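Local coordinates for protein acetyltransferase, GNAT family (Colwellia psychrerythraea, PDB 3IWG) that probably transfers an acyl group, most likely the acetyl of acetyl-coenzyme A, to an acceptor that remains unidentified, at residues A[26-31]-A[264-269]; A[35-40]-A[201-206]; A[222-227]-A[254-259]. One frame throughout, in Å; residues are numbered along the deposited sequence.

Contact 1 of 3, residues A[26-31]-A[264-269]; sequences SSIVPL and SAHRIV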
ATOM      1  N   SER A  26      28.757   3.398   2.061  1.00 26.75           N
ATOM      2  CA  SER A  26      29.547   4.600   2.039  1.00 26.97           C
ATOM      3  C   SER A  26      28.891   5.731   2.843  1.00 27.02           C
ATOM      4  O   SER A  26      29.589   6.636   3.187  1.00 24.94           O
ATOM      5  CB  SER A  26      29.771   5.080   0.583  1.00 27.74           C
ATOM      6  OG  SER A  26      28.584   5.750   0.036  1.00 29.70           O
ATOM      7  N   SER A  27      27.566   5.714   3.085  1.00 26.80           N
ATOM      8  CA  SER A  27      26.893   6.846   3.803  1.00 26.72           C
ATOM      9  C   SER A  27      27.416   7.036   5.238  1.00 28.13           C
ATOM     10  O   SER A  27      27.702   6.065   5.932  1.00 27.75           O
ATOM     11  CB  SER A  27      25.367   6.670   3.844  1.00 26.52           C
ATOM     12  OG  SER A  27      24.943   5.763   4.856  1.00 23.73           O
ATOM     13  N   ILE A  28      27.529   8.293   5.676  1.00 29.51           N
ATOM     14  CA  ILE A  28      28.117   8.619   6.974  1.00 29.89           C
ATOM     15  C   ILE A  28      27.123   8.243   8.032  1.00 29.20           C
ATOM     16  O   ILE A  28      27.496   7.748   9.094  1.00 29.26           O
ATOM     17  CB  ILE A  28      28.474  10.153   7.132  1.00 30.57           C
ATOM     18  CG1 ILE A  28      29.522  10.587   6.123  1.00 32.18           C
ATOM     19  CG2 ILE A  28      29.069  10.462   8.522  1.00 32.04           C
ATOM     20  CD1 ILE A  28      30.682   9.578   5.977  1.00 30.87           C
ATOM     21  N   VAL A  29      25.847   8.498   7.755  1.00 29.29           N
ATOM     22  CA  VAL A  29      24.771   8.034   8.632  1.00 28.69           C
ATOM     23  C   VAL A  29      23.770   7.260   7.826  1.00 28.71           C
ATOM     24  O   VAL A  29      23.743   7.341   6.602  1.00 29.55           O
ATOM     25  CB  VAL A  29      24.054   9.205   9.356  1.00 29.16           C
ATOM     26  CG1 VAL A  29      24.958   9.774  10.469  1.00 29.20           C
ATOM     27  CG2 VAL A  29      23.549  10.286   8.355  1.00 28.32           C
ATOM     28  N   PRO A  30      22.888   6.531   8.500  1.00 28.24           N
ATOM     29  CA  PRO A  30      21.764   5.967   7.714  1.00 27.20           C
ATOM     30  C   PRO A  30      20.947   7.053   6.978  1.00 26.90           C
ATOM     31  O   PRO A  30      20.711   8.136   7.513  1.00 27.06           O
ATOM     32  CB  PRO A  30      20.932   5.243   8.778  1.00 27.17           C
ATOM     33  CG  PRO A  30      21.346   5.946  10.112  1.00 27.77           C
ATOM     34  CD  PRO A  30      22.810   6.201   9.936  1.00 27.63           C
ATOM     35  N   LEU A  31      20.571   6.772   5.738  1.00 26.08           N
ATOM     36  CA  LEU A  31      19.789   7.692   4.935  1.00 25.58           C
ATOM     37  C   LEU A  31      18.267   7.550   5.128  1.00 25.31           C
ATOM     38  O   LEU A  31      17.749   6.535   5.609  1.00 24.37           O
ATOM     39  CB  LEU A  31      20.121   7.519   3.462  1.00 25.94           C
ATOM     40  CG  LEU A  31      21.613   7.569   3.131  1.00 27.15           C
ATOM     41  CD1 LEU A  31      21.829   7.314   1.666  1.00 24.20           C
ATOM     42  CD2 LEU A  31      22.167   8.936   3.603  1.00 20.09           C
ATOM     43  N   SER A 264      20.813  16.784  15.054  1.00 26.50           N
ATOM     44  CA  SER A 264      20.911  16.845  13.631  1.00 26.77           C
ATOM     45  C   SER A 264      22.178  17.474  13.102  1.00 26.57           C
ATOM     46  O   SER A 264      22.325  18.688  13.108  1.00 29.06           O
ATOM     47  CB  SER A 264      19.781  17.676  13.076  1.00 27.13           C
ATOM     48  OG  SER A 264      19.885  17.626  11.671  1.00 27.67           O
ATOM     49  N   ALA A 265      23.069  16.666  12.575  1.00 26.10           N
ATOM     50  CA  ALA A 265      24.263  17.161  11.903  1.00 25.59           C
ATOM     51  C   ALA A 265      24.079  17.100  10.400  1.00 25.38           C
ATOM     52  O   ALA A 265      24.987  17.492   9.670  1.00 26.03           O
ATOM     53  CB  ALA A 265      25.462  16.351  12.285  1.00 24.60           C
ATOM     54  N   HIS A 266      22.910  16.649   9.944  1.00 24.78           N
ATOM     55  CA  HIS A 266      22.656  16.392   8.533  1.00 24.11           C
ATOM     56  C   HIS A 266      21.434  17.033   7.938  1.00 24.57           C
ATOM     57  O   HIS A 266      20.445  17.298   8.639  1.00 25.16           O
ATOM     58  CB  HIS A 266      22.581  14.899   8.323  1.00 23.58           C
ATOM     59  CG  HIS A 266      23.894  14.240   8.506  1.00 22.60           C
ATOM     60  ND1 HIS A 266      24.884  14.318   7.558  1.00 23.22           N
ATOM     61  CD2 HIS A 266      24.415  13.556   9.553  1.00 23.75           C
ATOM     62  CE1 HIS A 266      25.959  13.687   8.007  1.00 25.24           C
ATOM     63  NE2 HIS A 266      25.694  13.207   9.211  1.00 23.62           N
ATOM     64  N   ARG A 267      21.497  17.238   6.618  1.00 24.44           N
ATOM     65  CA  ARG A 267      20.495  17.971   5.871  1.00 23.40           C
ATOM     66  C   ARG A 267      20.327  17.316   4.533  1.00 23.95           C
ATOM     67  O   ARG A 267      21.275  16.820   3.999  1.00 24.11           O
ATOM     68  CB  ARG A 267      20.934  19.422   5.612  1.00 23.54           C
ATOM     69  CG  ARG A 267      21.069  20.299   6.828  1.00 23.47           C
ATOM     70  CD  ARG A 267      19.750  20.534   7.555  1.00 22.67           C
ATOM     71  NE  ARG A 267      19.912  21.477   8.657  1.00 20.03           N
ATOM     72  CZ  ARG A 267      20.325  21.140   9.859  1.00 20.91           C
ATOM     73  NH1 ARG A 267      20.635  19.894  10.144  1.00 24.56           N
ATOM     74  NH2 ARG A 267      20.436  22.067  10.793  1.00 24.57           N
ATOM     75  N   ILE A 268      19.109  17.300   3.998  1.00 24.53           N
ATOM     76  CA  ILE A 268      18.904  16.964   2.590  1.00 24.30           C
ATOM     77  C   ILE A 268      18.703  18.292   1.895  1.00 23.92           C
ATOM     78  O   ILE A 268      17.849  19.122   2.292  1.00 24.38           O
ATOM     79  CB  ILE A 268      17.642  16.061   2.315  1.00 23.82           C
ATOM     80  CG1 ILE A 268      17.836  14.683   2.902  1.00 25.32           C
ATOM     81  CG2 ILE A 268      17.430  15.895   0.845  1.00 22.26           C
ATOM     82  CD1 ILE A 268      16.605  13.692   2.825  1.00 27.21           C
ATOM     83  N   VAL A 269      19.438  18.466   0.820  1.00 23.61           N
ATOM     84  CA  VAL A 269      19.448  19.710   0.108  1.00 23.69           C
ATOM     85  C   VAL A 269      18.999  19.459  -1.298  1.00 24.25           C
ATOM     86  O   VAL A 269      19.335  18.419  -1.894  1.00 25.74           O
ATOM     87  CB  VAL A 269      20.904  20.299   0.089  1.00 23.77           C
ATOM     88  CG1 VAL A 269      20.956  21.578  -0.714  1.00 21.85           C
ATOM     89  CG2 VAL A 269      21.475  20.486   1.523  1.00 22.60           C
TER

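Contact 2 of 3, residues A[35-40]-A[201-206]; sequences WHFGFA and DQYQTE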
ATOM      1  N   TRP A  35      12.932   8.699   1.242  1.00 27.10           N
ATOM      2  CA  TRP A  35      13.746   9.078   0.080  1.00 26.26           C
ATOM      3  C   TRP A  35      14.393   7.885  -0.622  1.00 25.75           C
ATOM      4  O   TRP A  35      14.249   7.731  -1.844  1.00 25.80           O
ATOM      5  CB  TRP A  35      14.797  10.090   0.462  1.00 25.80           C
ATOM      6  CG  TRP A  35      14.219  11.377   0.593  1.00 25.32           C
ATOM      7  CD1 TRP A  35      13.660  11.897   1.696  1.00 26.82           C
ATOM      8  CD2 TRP A  35      14.027  12.315  -0.448  1.00 27.11           C
ATOM      9  NE1 TRP A  35      13.157  13.158   1.433  1.00 27.66           N
ATOM     10  CE2 TRP A  35      13.367  13.438   0.118  1.00 27.24           C
ATOM     11  CE3 TRP A  35      14.361  12.333  -1.804  1.00 29.19           C
ATOM     12  CZ2 TRP A  35      13.017  14.568  -0.622  1.00 28.45           C
ATOM     13  CZ3 TRP A  35      14.017  13.467  -2.552  1.00 33.12           C
ATOM     14  CH2 TRP A  35      13.351  14.583  -1.943  1.00 30.12           C
ATOM     15  N   HIS A  36      15.044   7.019   0.135  1.00 25.71           N
ATOM     16  CA  HIS A  36      15.911   6.009  -0.486  1.00 26.51           C
ATOM     17  C   HIS A  36      15.301   4.657  -0.672  1.00 27.63           C
ATOM     18  O   HIS A  36      15.748   3.941  -1.545  1.00 27.30           O
ATOM     19  CB  HIS A  36      17.247   5.907   0.227  1.00 26.18           C
ATOM     20  CG  HIS A  36      18.117   7.072  -0.080  1.00 28.23           C
ATOM     21  ND1 HIS A  36      18.133   8.208   0.704  1.00 30.85           N
ATOM     22  CD2 HIS A  36      18.850   7.362  -1.181  1.00 29.07           C
ATOM     23  CE1 HIS A  36      18.861   9.134   0.109  1.00 29.28           C
ATOM     24  NE2 HIS A  36      19.316   8.643  -1.029  1.00 28.43           N
ATOM     25  N   PHE A  37      14.261   4.314   0.096  1.00 28.61           N
ATOM     26  CA  PHE A  37      13.545   3.068  -0.149  1.00 29.92           C
ATOM     27  C   PHE A  37      12.112   3.201  -0.636  1.00 29.51           C
ATOM     28  O   PHE A  37      11.499   2.210  -0.994  1.00 28.92           O
ATOM     29  CB  PHE A  37      13.629   2.201   1.092  1.00 30.58           C
ATOM     30  CG  PHE A  37      15.004   2.090   1.578  1.00 33.02           C
ATOM     31  CD1 PHE A  37      15.942   1.395   0.817  1.00 34.44           C
ATOM     32  CD2 PHE A  37      15.421   2.770   2.699  1.00 33.97           C
ATOM     33  CE1 PHE A  37      17.259   1.328   1.203  1.00 35.10           C
ATOM     34  CE2 PHE A  37      16.773   2.697   3.105  1.00 36.27           C
ATOM     35  CZ  PHE A  37      17.680   1.980   2.344  1.00 35.91           C
ATOM     36  N   GLY A  38      11.600   4.425  -0.672  1.00 30.13           N
ATOM     37  CA  GLY A  38      10.282   4.716  -1.236  1.00 29.19           C
ATOM     38  C   GLY A  38      10.515   5.318  -2.596  1.00 29.57           C
ATOM     39  O   GLY A  38      10.242   4.646  -3.586  1.00 29.38           O
ATOM     40  N   PHE A  39      11.049   6.556  -2.644  1.00 29.40           N
ATOM     41  CA  PHE A  39      11.230   7.294  -3.920  1.00 29.33           C
ATOM     42  C   PHE A  39      12.295   6.744  -4.844  1.00 28.25           C
ATOM     43  O   PHE A  39      12.031   6.585  -6.005  1.00 27.74           O
ATOM     44  CB  PHE A  39      11.534   8.818  -3.736  1.00 29.65           C
ATOM     45  CG  PHE A  39      10.508   9.580  -2.921  1.00 33.01           C
ATOM     46  CD1 PHE A  39       9.150   9.325  -3.045  1.00 34.33           C
ATOM     47  CD2 PHE A  39      10.918  10.607  -2.046  1.00 36.28           C
ATOM     48  CE1 PHE A  39       8.200  10.035  -2.263  1.00 35.22           C
ATOM     49  CE2 PHE A  39       9.961  11.341  -1.261  1.00 34.88           C
ATOM     50  CZ  PHE A  39       8.613  11.036  -1.375  1.00 36.40           C
ATOM     51  N   ALA A  40      13.517   6.518  -4.371  1.00 27.92           N
ATOM     52  CA  ALA A  40      14.596   6.120  -5.286  1.00 27.51           C
ATOM     53  C   ALA A  40      14.302   4.871  -6.174  1.00 27.26           C
ATOM     54  O   ALA A  40      14.554   4.884  -7.377  1.00 28.46           O
ATOM     55  CB  ALA A  40      15.918   5.942  -4.510  1.00 27.75           C
ATOM     56  N   ASP A 201      14.285  -3.189   5.797  1.00 30.92           N
ATOM     57  CA  ASP A 201      14.477  -4.585   5.435  1.00 32.53           C
ATOM     58  C   ASP A 201      15.935  -4.928   5.030  1.00 33.61           C
ATOM     59  O   ASP A 201      16.337  -6.086   5.147  1.00 33.71           O
ATOM     60  CB  ASP A 201      13.446  -5.002   4.374  1.00 32.72           C
ATOM     61  CG  ASP A 201      12.022  -5.094   4.946  1.00 34.61           C
ATOM     62  OD1 ASP A 201      11.831  -5.108   6.198  1.00 37.21           O
ATOM     63  OD2 ASP A 201      11.080  -5.119   4.142  1.00 37.33           O
ATOM     64  N   GLN A 202      16.703  -3.931   4.584  1.00 34.50           N
ATOM     65  CA  GLN A 202      18.100  -4.122   4.190  1.00 36.48           C
ATOM     66  C   GLN A 202      18.938  -2.876   4.471  1.00 35.56           C
ATOM     67  O   GLN A 202      18.421  -1.780   4.604  1.00 35.49           O
ATOM     68  CB  GLN A 202      18.200  -4.388   2.690  1.00 37.52           C
ATOM     69  CG  GLN A 202      16.852  -4.631   2.017  1.00 43.90           C
ATOM     70  CD  GLN A 202      16.756  -4.033   0.611  1.00 51.11           C
ATOM     71  OE1 GLN A 202      16.068  -3.009   0.408  1.00 52.82           O
ATOM     72  NE2 GLN A 202      17.448  -4.665  -0.366  1.00 53.27           N
ATOM     73  N   TYR A 203      20.241  -3.070   4.534  1.00 35.52           N
ATOM     74  CA  TYR A 203      21.230  -1.983   4.630  1.00 35.44           C
ATOM     75  C   TYR A 203      21.274  -1.260   5.952  1.00 34.76           C
ATOM     76  O   TYR A 203      22.378  -0.915   6.433  1.00 35.66           O
ATOM     77  CB  TYR A 203      21.029  -0.916   3.547  1.00 35.33           C
ATOM     78  CG  TYR A 203      20.900  -1.475   2.162  1.00 36.20           C
ATOM     79  CD1 TYR A 203      21.851  -2.355   1.662  1.00 37.92           C
ATOM     80  CD2 TYR A 203      19.817  -1.146   1.352  1.00 35.57           C
ATOM     81  CE1 TYR A 203      21.731  -2.891   0.382  1.00 38.13           C
ATOM     82  CE2 TYR A 203      19.707  -1.669   0.053  1.00 36.60           C
ATOM     83  CZ  TYR A 203      20.664  -2.536  -0.409  1.00 37.32           C
ATOM     84  OH  TYR A 203      20.563  -3.077  -1.663  1.00 40.82           O
ATOM     85  N   GLN A 204      20.112  -0.953   6.510  1.00 32.65           N
ATOM     86  CA  GLN A 204      20.089  -0.146   7.709  1.00 31.51           C
ATOM     87  C   GLN A 204      19.333  -0.826   8.826  1.00 30.87           C
ATOM     88  O   GLN A 204      18.699  -0.151   9.643  1.00 30.84           O
ATOM     89  CB  GLN A 204      19.512   1.231   7.375  1.00 31.58           C
ATOM     90  CG  GLN A 204      20.280   1.875   6.255  1.00 31.25           C
ATOM     91  CD  GLN A 204      19.913   3.308   5.925  1.00 30.71           C
ATOM     92  OE1 GLN A 204      20.650   3.959   5.209  1.00 28.23           O
ATOM     93  NE2 GLN A 204      18.777   3.794   6.420  1.00 32.16           N
ATOM     94  N   THR A 205      19.451  -2.154   8.902  1.00 30.11           N
ATOM     95  CA  THR A 205      18.625  -2.963   9.811  1.00 30.07           C
ATOM     96  C   THR A 205      18.926  -2.766  11.305  1.00 29.62           C
ATOM     97  O   THR A 205      18.363  -3.429  12.148  1.00 29.16           O
ATOM     98  CB  THR A 205      18.765  -4.485   9.500  1.00 30.44           C
ATOM     99  OG1 THR A 205      20.129  -4.865   9.676  1.00 31.37           O
ATOM    100  CG2 THR A 205      18.319  -4.809   8.076  1.00 30.52           C
ATOM    101  N   GLU A 206      19.841  -1.880  11.636  1.00 29.72           N
ATOM    102  CA  GLU A 206      20.104  -1.567  13.023  1.00 30.64           C
ATOM    103  C   GLU A 206      19.336  -0.288  13.443  1.00 28.95           C
ATOM    104  O   GLU A 206      19.361   0.094  14.606  1.00 28.94           O
ATOM    105  CB  GLU A 206      21.632  -1.504  13.298  1.00 31.42           C
ATOM    106  CG  GLU A 206      22.505  -0.641  12.295  1.00 37.38           C
ATOM    107  CD  GLU A 206      22.608  -1.163  10.784  1.00 42.29           C
ATOM    108  OE1 GLU A 206      23.365  -2.122  10.453  1.00 47.49           O
ATOM    109  OE2 GLU A 206      21.952  -0.578   9.910  1.00 43.81           O
TER

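Contact 3 of 3, residues A[222-227]-A[254-259]; sequences GIAKKV and QKAIAH. With SO4 (sulfate ion), chain C.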
ATOM      1  N   GLY A 222       2.149  19.261  23.598  1.00 16.53           N
ATOM      2  CA  GLY A 222       3.291  18.426  23.919  1.00 16.91           C
ATOM      3  C   GLY A 222       3.198  17.010  23.414  1.00 17.89           C
ATOM      4  O   GLY A 222       4.041  16.181  23.720  1.00 18.61           O
ATOM      5  N   ILE A 223       2.213  16.740  22.573  1.00 18.60           N
ATOM      6  CA  ILE A 223       1.904  15.375  22.236  1.00 18.06           C
ATOM      7  C   ILE A 223       2.987  14.790  21.383  1.00 18.84           C
ATOM      8  O   ILE A 223       3.382  13.649  21.633  1.00 20.36           O
ATOM      9  CB  ILE A 223       0.564  15.262  21.572  1.00 18.33           C
ATOM     10  CG1 ILE A 223      -0.531  15.710  22.563  1.00 17.33           C
ATOM     11  CG2 ILE A 223       0.319  13.810  21.072  1.00 18.03           C
ATOM     12  CD1 ILE A 223      -1.983  15.424  22.127  1.00 15.96           C
ATOM     13  N   ALA A 224       3.530  15.538  20.415  1.00 18.73           N
ATOM     14  CA  ALA A 224       4.493  14.910  19.475  1.00 18.12           C
ATOM     15  C   ALA A 224       5.735  14.460  20.265  1.00 18.57           C
ATOM     16  O   ALA A 224       6.257  13.376  20.033  1.00 18.99           O
ATOM     17  CB  ALA A 224       4.876  15.830  18.345  1.00 16.68           C
ATOM     18  N   LYS A 225       6.192  15.271  21.217  1.00 18.61           N
ATOM     19  CA  LYS A 225       7.336  14.864  21.996  1.00 20.11           C
ATOM     20  C   LYS A 225       7.098  13.497  22.631  1.00 20.44           C
ATOM     21  O   LYS A 225       7.955  12.615  22.568  1.00 19.83           O
ATOM     22  CB  LYS A 225       7.665  15.861  23.068  1.00 20.28           C
ATOM     23  CG  LYS A 225       8.867  15.477  23.906  1.00 23.09           C
ATOM     24  CD  LYS A 225       9.175  16.598  24.907  1.00 25.29           C
ATOM     25  CE  LYS A 225      10.413  16.269  25.821  1.00 27.40           C
ATOM     26  NZ  LYS A 225      10.101  15.697  27.174  1.00 28.41           N
ATOM     27  N   LYS A 226       5.920  13.331  23.225  1.00 20.74           N
ATOM     28  CA  LYS A 226       5.621  12.128  23.944  1.00 20.82           C
ATOM     29  C   LYS A 226       5.550  10.915  23.036  1.00 20.37           C
ATOM     30  O   LYS A 226       5.914   9.801  23.440  1.00 19.07           O
ATOM     31  CB  LYS A 226       4.323  12.304  24.691  1.00 21.93           C
ATOM     32  CG  LYS A 226       4.367  13.388  25.748  1.00 23.59           C
ATOM     33  CD  LYS A 226       3.464  13.059  26.907  1.00 28.29           C
ATOM     34  CE  LYS A 226       2.225  13.942  27.062  1.00 28.84           C
ATOM     35  NZ  LYS A 226       2.428  14.809  28.248  1.00 29.49           N
ATOM     36  N   VAL A 227       5.101  11.153  21.802  1.00 19.89           N
ATOM     37  CA  VAL A 227       4.913  10.087  20.828  1.00 19.05           C
ATOM     38  C   VAL A 227       6.283   9.605  20.404  1.00 19.48           C
ATOM     39  O   VAL A 227       6.568   8.418  20.409  1.00 18.02           O
ATOM     40  CB  VAL A 227       4.077  10.552  19.600  1.00 18.10           C
ATOM     41  CG1 VAL A 227       4.075   9.528  18.524  1.00 17.26           C
ATOM     42  CG2 VAL A 227       2.666  10.832  20.027  1.00 17.92           C
ATOM     43  N   GLN A 254      10.497  20.115  14.331  1.00 25.27           N
ATOM     44  CA  GLN A 254      11.907  20.230  14.673  1.00 26.19           C
ATOM     45  C   GLN A 254      12.010  20.432  16.168  1.00 26.55           C
ATOM     46  O   GLN A 254      12.852  19.811  16.840  1.00 27.01           O
ATOM     47  CB  GLN A 254      12.572  21.392  13.926  1.00 26.46           C
ATOM     48  CG  GLN A 254      12.702  21.129  12.402  1.00 29.63           C
ATOM     49  CD  GLN A 254      13.084  22.388  11.603  1.00 30.91           C
ATOM     50  OE1 GLN A 254      13.846  23.232  12.087  1.00 35.85           O
ATOM     51  NE2 GLN A 254      12.612  22.478  10.378  1.00 26.44           N
ATOM     52  N   LYS A 255      11.130  21.282  16.687  1.00 25.91           N
ATOM     53  CA  LYS A 255      11.105  21.565  18.106  1.00 26.02           C
ATOM     54  C   LYS A 255      10.830  20.239  18.856  1.00 24.33           C
ATOM     55  O   LYS A 255      11.582  19.909  19.739  1.00 24.54           O
ATOM     56  CB  LYS A 255      10.055  22.677  18.394  1.00 26.60           C
ATOM     57  CG  LYS A 255      10.011  23.258  19.796  1.00 31.19           C
ATOM     58  CD  LYS A 255       8.657  24.054  20.058  1.00 34.74           C
ATOM     59  CE  LYS A 255       8.815  25.267  21.015  1.00 38.41           C
ATOM     60  NZ  LYS A 255       8.866  24.999  22.519  1.00 40.44           N
ATOM     61  N   ALA A 256       9.807  19.463  18.480  1.00 22.47           N
ATOM     62  CA  ALA A 256       9.473  18.226  19.229  1.00 22.23           C
ATOM     63  C   ALA A 256      10.612  17.185  19.106  1.00 22.04           C
ATOM     64  O   ALA A 256      10.964  16.468  20.051  1.00 20.97           O
ATOM     65  CB  ALA A 256       8.168  17.605  18.699  1.00 22.71           C
ATOM     66  N   ILE A 257      11.193  17.126  17.925  1.00 21.62           N
ATOM     67  CA  ILE A 257      12.237  16.154  17.683  1.00 22.12           C
ATOM     68  C   ILE A 257      13.414  16.457  18.584  1.00 21.75           C
ATOM     69  O   ILE A 257      13.940  15.560  19.217  1.00 20.08           O
ATOM     70  CB  ILE A 257      12.628  16.113  16.245  1.00 21.37           C
ATOM     71  CG1 ILE A 257      11.478  15.500  15.447  1.00 22.39           C
ATOM     72  CG2 ILE A 257      13.872  15.294  16.045  1.00 22.97           C
ATOM     73  CD1 ILE A 257      11.636  15.596  13.947  1.00 21.35           C
ATOM     74  N   ALA A 258      13.761  17.732  18.718  1.00 22.71           N
ATOM     75  CA  ALA A 258      14.970  18.078  19.454  1.00 22.97           C
ATOM     76  C   ALA A 258      14.652  17.949  20.947  1.00 24.20           C
ATOM     77  O   ALA A 258      15.517  17.581  21.724  1.00 24.56           O
ATOM     78  CB  ALA A 258      15.433  19.449  19.100  1.00 22.02           C
ATOM     79  N   HIS A 259      13.400  18.204  21.343  1.00 25.16           N
ATOM     80  CA  HIS A 259      13.013  17.981  22.734  1.00 26.16           C
ATOM     81  C   HIS A 259      12.990  16.497  23.086  1.00 25.79           C
ATOM     82  O   HIS A 259      13.184  16.134  24.235  1.00 24.72           O
ATOM     83  CB  HIS A 259      11.629  18.544  23.040  1.00 27.13           C
ATOM     84  CG  HIS A 259      11.549  20.038  23.016  1.00 30.66           C
ATOM     85  ND1 HIS A 259      12.645  20.850  23.249  1.00 32.47           N
ATOM     86  CD2 HIS A 259      10.485  20.865  22.853  1.00 30.88           C
ATOM     87  CE1 HIS A 259      12.264  22.115  23.193  1.00 33.49           C
ATOM     88  NE2 HIS A 259      10.962  22.150  22.949  1.00 35.20           N
TER
HETATM   89  S   SO4 C 501       3.027  19.366  18.696  1.00 38.18           S
HETATM   90  O1  SO4 C 501       1.847  20.233  18.623  1.00 35.79           O
HETATM   91  O2  SO4 C 501       3.568  19.069  17.362  1.00 35.15           O
HETATM   92  O3  SO4 C 501       2.611  18.184  19.404  1.00 32.14           O
HETATM   93  O4  SO4 C 501       4.172  19.998  19.399  1.00 34.38           O

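Contact 1 of 3, residues A[26-31]-A[264-269]
Val29 and His266 reach for each other from opposite directions, the valine from the loop after helix 17-26 and the histidine from strand 262-273, which runs between strands 99-103 and 117-129; the contact thus packs the loop beside this strand. The valine presents a methyl to the flat of the imidazole: CG2 of Val29 lies 3.8 Å from the centroid of the His266 ring and 21° off its normal, a CH-pi contact. It sits over the rim, 3.6 Å from His266 CD2. Val29 CG1 is 3.7 Å from His266 NE2, so both methyls line the CD2-NE2 side of the ring, CG1 farther out. With CG of His266 anti to its carbonyl carbon (chi1 -69°), the ring projects toward the loop. Ile28 adds a looser touch, its CG2 4.4 Å from His266 NE2. ND1 of His266 is hydrogen-bonded to OG1 of Thr104, which limits the ring's rotation. An alanine at His266 would take away both the face under Val29 and a side-chain partner of Thr104, and would probably leave a gap beside the loop. Chemically, polar ND1 pairs with a hydroxyl while the pi surface receives hydrocarbon: across the segments the contact is apolar, CH-pi without a polar bond.

Contact 2 of 3, residues A[35-40]-A[201-206]
Phe37 lies on helix 33-39, where the backbone widens into a pi-type turn: Ala40 N bonds to Trp35 O at 2.9 Å, five residues back. Facing it is the irregular loop 201-206, which doubles back in a gamma turn centred on Tyr203. The evidence is the positive phi of Tyr203 (71°) and a weak bond from Gln204 N to Gln202 O. The backbones stay well apart, the nearest CA atoms, those of Phe37 and Asp201, being 9.5 Å from each other, and side chains bridge the interval. The main touch is between CE1 of Phe37 and CD2 of Tyr203, 3.6 Å apart. CE1 lies near the plane of the tyrosine ring, at its edge, whereas CD2 meets the phenylalanine ring at a slant, so the two rings are not stacked on each other. Both instead meet Phe24 of helix 17-26, and Tyr203 stacks on it. Gln204 comes to the rim of the Phe37 ring, its NE2 4.0 Å from CE2, with amide and ring planes 85° apart. Its chain is extended beyond CG (chi2 -173°), which carries the amide across to the ring, while OE1 accepts a hydrogen bond from Leu31 N. The loop joins antiparallel strands 190-199 and 207-214, consistent with a hairpin loop of the C-terminal GNAT region packing on a helix of the N-terminal GNAT region.

Contact 3 of 3, residues A[222-227]-A[254-259]
The start of helix 223-237, which follows what is probably the pyrophosphate-binding loop of the GNAT fold, as Arg219, Gly220 and Gly222 suggest, packs here against helix 251-259 through Ala224 and Ala256. The axes of the short segments come within 8.4 Å and cross at -42°, with both helices running broadly the same way. Such an approach depends on small side chains: the CA atoms of Lys225 and Ala256 are 4.9 Å apart, and Ala224 CB meets Ala256 CB at 3.8 Å. Ala256 CB also lies 4.0 Å from Lys225 N, resting on the helix backbone itself. At the outer margin Lys225 and His259 cross at about a right angle. The lysine hydrocarbon does the touching, its CD 3.6 Å from His259 CB, and its CE passes the backbone, 3.2 Å from His259 O. The chain bends only at its last torsion (chi4 -97°). Lys225 NZ lies 7.0 Å from His259 ND1, so the lysine meets the histidine with its hydrocarbon chain, against CB and the carbonyl, and not through the charged ends.

At the other margin a sulfate, probably taken up from the crystallisation liquor, sits over the first turn of helix 223-237. Ala224 N gives its O3 a hydrogen bond of 3.0 Å (N-H...O 157°), and the ion is held further by Arg219 NH1 and Gly220 N. The amino end of a helix would be expected to stabilise such an anion. Gly222, with positive phi, occupies the N-cap position. An anion site built from backbone N-H groups and an arginine at the start of this helix is characteristic of the GNAT acetyl-coenzyme A site, and the sulfate probably marks where a cofactor phosphate would bind.

Contacts 1 and 2 are neighbours, their centres 13 Å apart, and they touch through Leu31 and Gln204, probably by a hydrogen bond, and through Ile268 on Trp35. Loop 26-31 and helix 33-39 belong to the N-terminal GNAT region; strand 262-273 returns from the C-terminal part of the chain to pair with strands 99-103 and 117-129, so both contacts lie near where the two regions meet. Contact 3 lies apart, its centre about 21 Å from that of contact 1 and 24 Å from that of contact 2, within the C-terminal GNAT region. Along the chain contact 1 encloses the others, contact 2 closing before contact 3 opens. The probable cofactor site is thus separate, although helix 251-259 leads directly into strand 262-273.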